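Putative aldehyde dehydrogenase AldY (Bacillus subtilis, PDB 4DNG) probably oxidises aldehydes to carboxylates with NAD+ as cofactor, and may help protect the cell against stress from ethanol and related compounds. Local coordinates at residues V262-D267 against G393-A398; D269-A274 against A412-D417. All coordinates share one frame; numbering follows the deposited sequence.

Contact 1: residues V262-D267 against G393-A398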
loop_
_atom_site.group_PDB
_atom_site.type_symbol
_atom_site.label_atom_id
_atom_site.label_comp_id
_atom_site.label_asym_id
_atom_site.label_seq_id
_atom_site.Cartn_x
_atom_site.Cartn_y
_atom_site.Cartn_z
ATOM N N VAL A 262 -10.428 -18.954 24.250
ATOM C CA VAL A 262 -10.283 -19.257 25.671
ATOM C C VAL A 262 -9.855 -20.716 25.810
ATOM O O VAL A 262 -10.674 -21.643 25.713
ATOM C CB VAL A 262 -11.611 -19.001 26.428
ATOM C CG1 VAL A 262 -11.544 -19.518 27.865
ATOM C CG2 VAL A 262 -11.971 -17.526 26.396
ATOM N N LEU A 263 -8.561 -20.909 26.036
ATOM C CA LEU A 263 -7.955 -22.227 25.949
ATOM C C LEU A 263 -8.126 -23.010 27.246
ATOM O O LEU A 263 -8.507 -22.441 28.274
ATOM C CB LEU A 263 -6.472 -22.106 25.566
ATOM C CG LEU A 263 -6.029 -21.243 24.373
ATOM C CD1 LEU A 263 -4.597 -21.601 23.992
ATOM C CD2 LEU A 263 -6.945 -21.378 23.166
ATOM N N SER A 264 -7.830 -24.313 27.196
ATOM C CA SER A 264 -8.057 -25.218 28.326
ATOM C C SER A 264 -7.415 -24.771 29.651
ATOM O O SER A 264 -8.031 -24.880 30.705
ATOM C CB SER A 264 -7.645 -26.650 27.974
ATOM O OG SER A 264 -6.349 -26.700 27.413
ATOM N N ASP A 265 -6.195 -24.256 29.600
ATOM C CA ASP A 265 -5.531 -23.833 30.834
ATOM C C ASP A 265 -5.921 -22.421 31.330
ATOM O O ASP A 265 -5.575 -22.040 32.446
ATOM C CB ASP A 265 -4.006 -24.028 30.752
ATOM C CG ASP A 265 -3.375 -23.249 29.621
ATOM O OD1 ASP A 265 -4.117 -22.580 28.872
ATOM O OD2 ASP A 265 -2.136 -23.318 29.478
ATOM N N ALA A 266 -6.651 -21.660 30.518
ATOM C CA ALA A 266 -7.040 -20.284 30.881
ATOM C C ALA A 266 -7.647 -20.122 32.271
ATOM O O ALA A 266 -8.300 -21.030 32.795
ATOM C CB ALA A 266 -8.007 -19.726 29.860
ATOM N N ASP A 267 -7.430 -18.951 32.862
ATOM C CA ASP A 267 -8.177 -18.553 34.038
ATOM C C ASP A 267 -9.543 -18.130 33.518
ATOM O O ASP A 267 -9.641 -17.133 32.804
ATOM C CB ASP A 267 -7.476 -17.385 34.738
ATOM C CG ASP A 267 -8.309 -16.778 35.867
ATOM O OD1 ASP A 267 -9.555 -16.679 35.747
ATOM O OD2 ASP A 267 -7.702 -16.369 36.876
ATOM N N GLY A 393 -12.927 -28.641 20.618
ATOM C CA GLY A 393 -12.452 -29.912 21.181
ATOM C C GLY A 393 -10.946 -29.999 21.439
ATOM O O GLY A 393 -10.479 -30.954 22.047
ATOM N N SER A 394 -10.184 -29.007 20.976
ATOM C CA SER A 394 -8.752 -28.890 21.282
ATOM C C SER A 394 -8.304 -27.417 21.264
ATOM O O SER A 394 -9.067 -26.531 20.841
ATOM C CB SER A 394 -7.926 -29.690 20.277
ATOM O OG SER A 394 -7.683 -28.920 19.108
ATOM N N ASP A 395 -7.071 -27.162 21.704
ATOM C CA ASP A 395 -6.517 -25.800 21.663
ATOM C C ASP A 395 -6.080 -25.421 20.255
ATOM O O ASP A 395 -6.225 -24.277 19.845
ATOM C CB ASP A 395 -5.368 -25.621 22.657
ATOM C CG ASP A 395 -5.849 -25.515 24.099
ATOM O OD1 ASP A 395 -7.012 -25.116 24.318
ATOM O OD2 ASP A 395 -5.061 -25.826 25.019
ATOM N N GLN A 396 -5.572 -26.400 19.512
ATOM C CA GLN A 396 -5.278 -26.215 18.089
ATOM C C GLN A 396 -6.526 -25.890 17.228
ATOM O O GLN A 396 -6.483 -24.971 16.401
ATOM C CB GLN A 396 -4.512 -27.418 17.527
ATOM C CG GLN A 396 -4.059 -27.236 16.088
ATOM C CD GLN A 396 -3.168 -26.027 15.923
ATOM O OE1 GLN A 396 -2.086 -25.963 16.509
ATOM N NE2 GLN A 396 -3.619 -25.054 15.135
ATOM N N GLU A 397 -7.622 -26.631 17.433
ATOM C CA GLU A 397 -8.909 -26.326 16.768
ATOM C C GLU A 397 -9.395 -24.914 17.120
ATOM O O GLU A 397 -9.765 -24.136 16.234
ATOM C CB GLU A 397 -9.978 -27.373 17.111
ATOM C CG GLU A 397 -11.343 -27.128 16.475
ATOM C CD GLU A 397 -12.329 -28.264 16.721
ATOM O OE1 GLU A 397 -12.642 -28.554 17.894
ATOM O OE2 GLU A 397 -12.805 -28.866 15.736
ATOM N N ALA A 398 -9.374 -24.586 18.414
ATOM C CA ALA A 398 -9.688 -23.231 18.879
ATOM C C ALA A 398 -8.986 -22.161 18.042
ATOM O O ALA A 398 -9.620 -21.210 17.583
ATOM C CB ALA A 398 -9.303 -23.071 20.338
#
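The helix that brings Asp395 up to Leu263 and Ser264 is preceded by its N-cap, Ser394, whose OG accepts a hydrogen bond from the backbone N of Glu397 at 2.8 Å. Asp395, the first residue of helix 395-403, holds the turn with both carboxylate oxygens. Its OD1 offers the syn lone pair to Ser264 N, 3.1 Å away in a nearly straight bond (164°), and also rests against the start of the leucine side chain, in van der Waals contact with Leu263 CB at 3.3 Å. Its OD2, also met on the syn side, accepts a hydrogen bond from Ser264 OG at 2.9 Å, with the hydroxyl 24° out of the carboxylate plane. Ser264 can reach it because OG lies between its own backbone N and carbonyl carbon (chi1 50°). These bonds join two beta-to-alpha connections of an alpha/beta domain of the aldehyde dehydrogenase fold: Leu263 to Ala266 form a type I turn between strand 258-262 and helix 268-281, and Asp395 opens the helix after strand 386-392. An alanine in place of Asp395 would probably leave the Ser264 amide and hydroxyl without these acceptors and the turn less firmly tied to the helix. One turn further along, Ala398 is small enough to face Leu263, its CB lying 4.1 Å from Leu263 CD2.

Contact 2: residues D269-A274 against A412-D417; sequences DRAVDA and AVFTSD
Phe414 lies against Ala271 and Ala274 of helix 268-281, and its side chain sets out toward the helix. From CB the chain turns with CG anti to the carbonyl carbon (chi1 -81°), which helps put the CD2-CE2 side of the ring toward the helix. CD2 comes first, 4.0 Å from Ala271 CB. Further out, CE2 has Ala274 CB at 4.0 Å, and Arg270 meets it through its aliphatic CG, at the edge and near the ring plane, at 4.4 Å. The tip, CZ, makes the closest approach, 3.5 Å from Ala274 CB. Both methyls meet the ring obliquely. Helix 268-281 covers a face of the sheet in which strands 258-262 and 410-414 are parallel neighbours, as in an alpha/beta fold; its short segment runs at 155° to strand 412-414, with the axes 9.9 Å apart. Alanines suit the two positions, three residues apart on one side of the helix, because a methyl group lets the broad phenylalanine ring fit between helix and strand. Arg270, at the exposed margin of the contact, also packs on Gln477 of the second subunit. Phe260, on the adjoining strand, meets the Phe414 ring as well, the two ring planes inclined at about 35°.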
loop_
_atom_site.group_PDB
_atom_site.type_symbol
_atom_site.label_atom_id
_atom_site.label_comp_id
_atom_site.label_asym_id
_atom_site.label_seq_id
_atom_site.Cartn_x
_atom_site.Cartn_y
_atom_site.Cartn_z
ATOM N N ASP A 269 -12.346 -17.017 35.101
ATOM C CA ASP A 269 -12.853 -15.783 35.698
ATOM C C ASP A 269 -12.288 -14.509 35.049
ATOM O O ASP A 269 -13.032 -13.577 34.734
ATOM C CB ASP A 269 -12.601 -15.784 37.203
ATOM C CG ASP A 269 -13.790 -15.283 37.981
ATOM O OD1 ASP A 269 -14.547 -16.136 38.497
ATOM O OD2 ASP A 269 -13.980 -14.045 38.051
ATOM N N ARG A 270 -10.976 -14.480 34.848
ATOM C CA ARG A 270 -10.333 -13.422 34.077
ATOM C C ARG A 270 -10.963 -13.322 32.677
ATOM O O ARG A 270 -11.284 -12.217 32.228
ATOM C CB ARG A 270 -8.828 -13.696 33.989
ATOM C CG ARG A 270 -7.939 -12.506 33.651
ATOM C CD ARG A 270 -6.505 -12.799 34.090
ATOM N NE ARG A 270 -5.502 -11.987 33.398
ATOM C CZ ARG A 270 -4.680 -11.119 33.986
ATOM N NH1 ARG A 270 -3.808 -10.442 33.250
ATOM N NH2 ARG A 270 -4.715 -10.926 35.303
ATOM N N ALA A 271 -11.174 -14.478 32.031
ATOM C CA ALA A 271 -11.671 -14.571 30.640
ATOM C C ALA A 271 -13.131 -14.145 30.470
ATOM O O ALA A 271 -13.468 -13.439 29.518
ATOM C CB ALA A 271 -11.467 -15.978 30.072
ATOM N N VAL A 272 -13.994 -14.578 31.381
ATOM C CA VAL A 272 -15.365 -14.083 31.399
ATOM C C VAL A 272 -15.356 -12.558 31.528
ATOM O O VAL A 272 -15.940 -11.860 30.703
ATOM C CB VAL A 272 -16.172 -14.694 32.552
ATOM C CG1 VAL A 272 -17.595 -14.142 32.549
ATOM C CG2 VAL A 272 -16.157 -16.213 32.474
ATOM N N ASP A 273 -14.657 -12.059 32.548
ATOM C CA ASP A 273 -14.530 -10.620 32.810
ATOM C C ASP A 273 -14.037 -9.842 31.595
ATOM O O ASP A 273 -14.691 -8.894 31.156
ATOM C CB ASP A 273 -13.602 -10.349 34.007
ATOM C CG ASP A 273 -14.305 -10.493 35.346
ATOM O OD1 ASP A 273 -15.499 -10.132 35.448
ATOM O OD2 ASP A 273 -13.651 -10.958 36.304
ATOM N N ALA A 274 -12.891 -10.251 31.054
ATOM C CA ALA A 274 -12.325 -9.596 29.880
ATOM C C ALA A 274 -13.255 -9.661 28.658
ATOM O O ALA A 274 -13.232 -8.758 27.830
ATOM C CB ALA A 274 -10.957 -10.170 29.554
ATOM N N ALA A 412 -7.689 -12.279 20.344
ATOM C CA ALA A 412 -7.340 -12.424 21.762
ATOM C C ALA A 412 -7.305 -13.892 22.175
ATOM O O ALA A 412 -8.211 -14.671 21.850
ATOM C CB ALA A 412 -8.302 -11.625 22.646
ATOM N N VAL A 413 -6.245 -14.270 22.874
ATOM C CA VAL A 413 -6.087 -15.649 23.352
ATOM C C VAL A 413 -5.864 -15.664 24.864
ATOM O O VAL A 413 -5.125 -14.830 25.412
ATOM C CB VAL A 413 -5.005 -16.446 22.562
ATOM C CG1 VAL A 413 -3.685 -15.693 22.513
ATOM C CG2 VAL A 413 -4.799 -17.844 23.141
ATOM N N PHE A 414 -6.553 -16.593 25.527
ATOM C CA PHE A 414 -6.476 -16.732 26.986
ATOM C C PHE A 414 -5.964 -18.096 27.382
ATOM O O PHE A 414 -6.595 -19.126 27.139
ATOM C CB PHE A 414 -7.810 -16.396 27.670
ATOM C CG PHE A 414 -8.031 -14.919 27.854
ATOM C CD1 PHE A 414 -8.334 -14.104 26.764
ATOM C CD2 PHE A 414 -7.909 -14.333 29.111
ATOM C CE1 PHE A 414 -8.523 -12.735 26.920
ATOM C CE2 PHE A 414 -8.101 -12.965 29.278
ATOM C CZ PHE A 414 -8.406 -12.166 28.181
ATOM N N THR A 415 -4.786 -18.080 27.976
ATOM C CA THR A 415 -4.122 -19.286 28.387
ATOM C C THR A 415 -3.266 -18.969 29.589
ATOM O O THR A 415 -2.772 -17.847 29.739
ATOM C CB THR A 415 -3.245 -19.890 27.262
ATOM O OG1 THR A 415 -2.346 -20.870 27.824
ATOM C CG2 THR A 415 -2.430 -18.811 26.568
ATOM N N SER A 416 -3.112 -19.976 30.439
ATOM C CA SER A 416 -2.247 -19.916 31.602
ATOM C C SER A 416 -0.780 -19.962 31.199
ATOM O O SER A 416 0.074 -19.407 31.887
ATOM C CB SER A 416 -2.533 -21.110 32.495
ATOM O OG SER A 416 -1.784 -21.001 33.671
ATOM N N ASP A 417 -0.508 -20.647 30.089
ATOM C CA ASP A 417 0.838 -20.828 29.555
ATOM C C ASP A 417 1.207 -19.680 28.604
ATOM O O ASP A 417 0.749 -19.644 27.457
ATOM C CB ASP A 417 0.903 -22.171 28.829
ATOM C CG ASP A 417 2.313 -22.605 28.507
ATOM O OD1 ASP A 417 3.269 -21.853 28.790
ATOM O OD2 ASP A 417 2.466 -23.720 27.962
#

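In the fold
The two contacts lie about 10 Å apart, centre to centre, and their segments alternate along the chain: 262-267, 269-274, 393-398, then 412-417. The first two follow strand 258-262 as its connecting loop and the helix beyond; the last two are the lead-in and first turn of helix 395-403, and the end of strand 410-414 with the loop after it. Strands 258-262 and 410-414 are parallel neighbours in one sheet, and the pairing carries on into the contacts, with Leu263 N probably bonded to Phe414 O. Asp265 OD1 is hydrogen-bonded to Thr415 OG1. Contacts 1 and 2 thus knit together sequence-distant parts of one alpha/beta unit, away from the predicted active-site residues and the NAD+ site inferred by similarity.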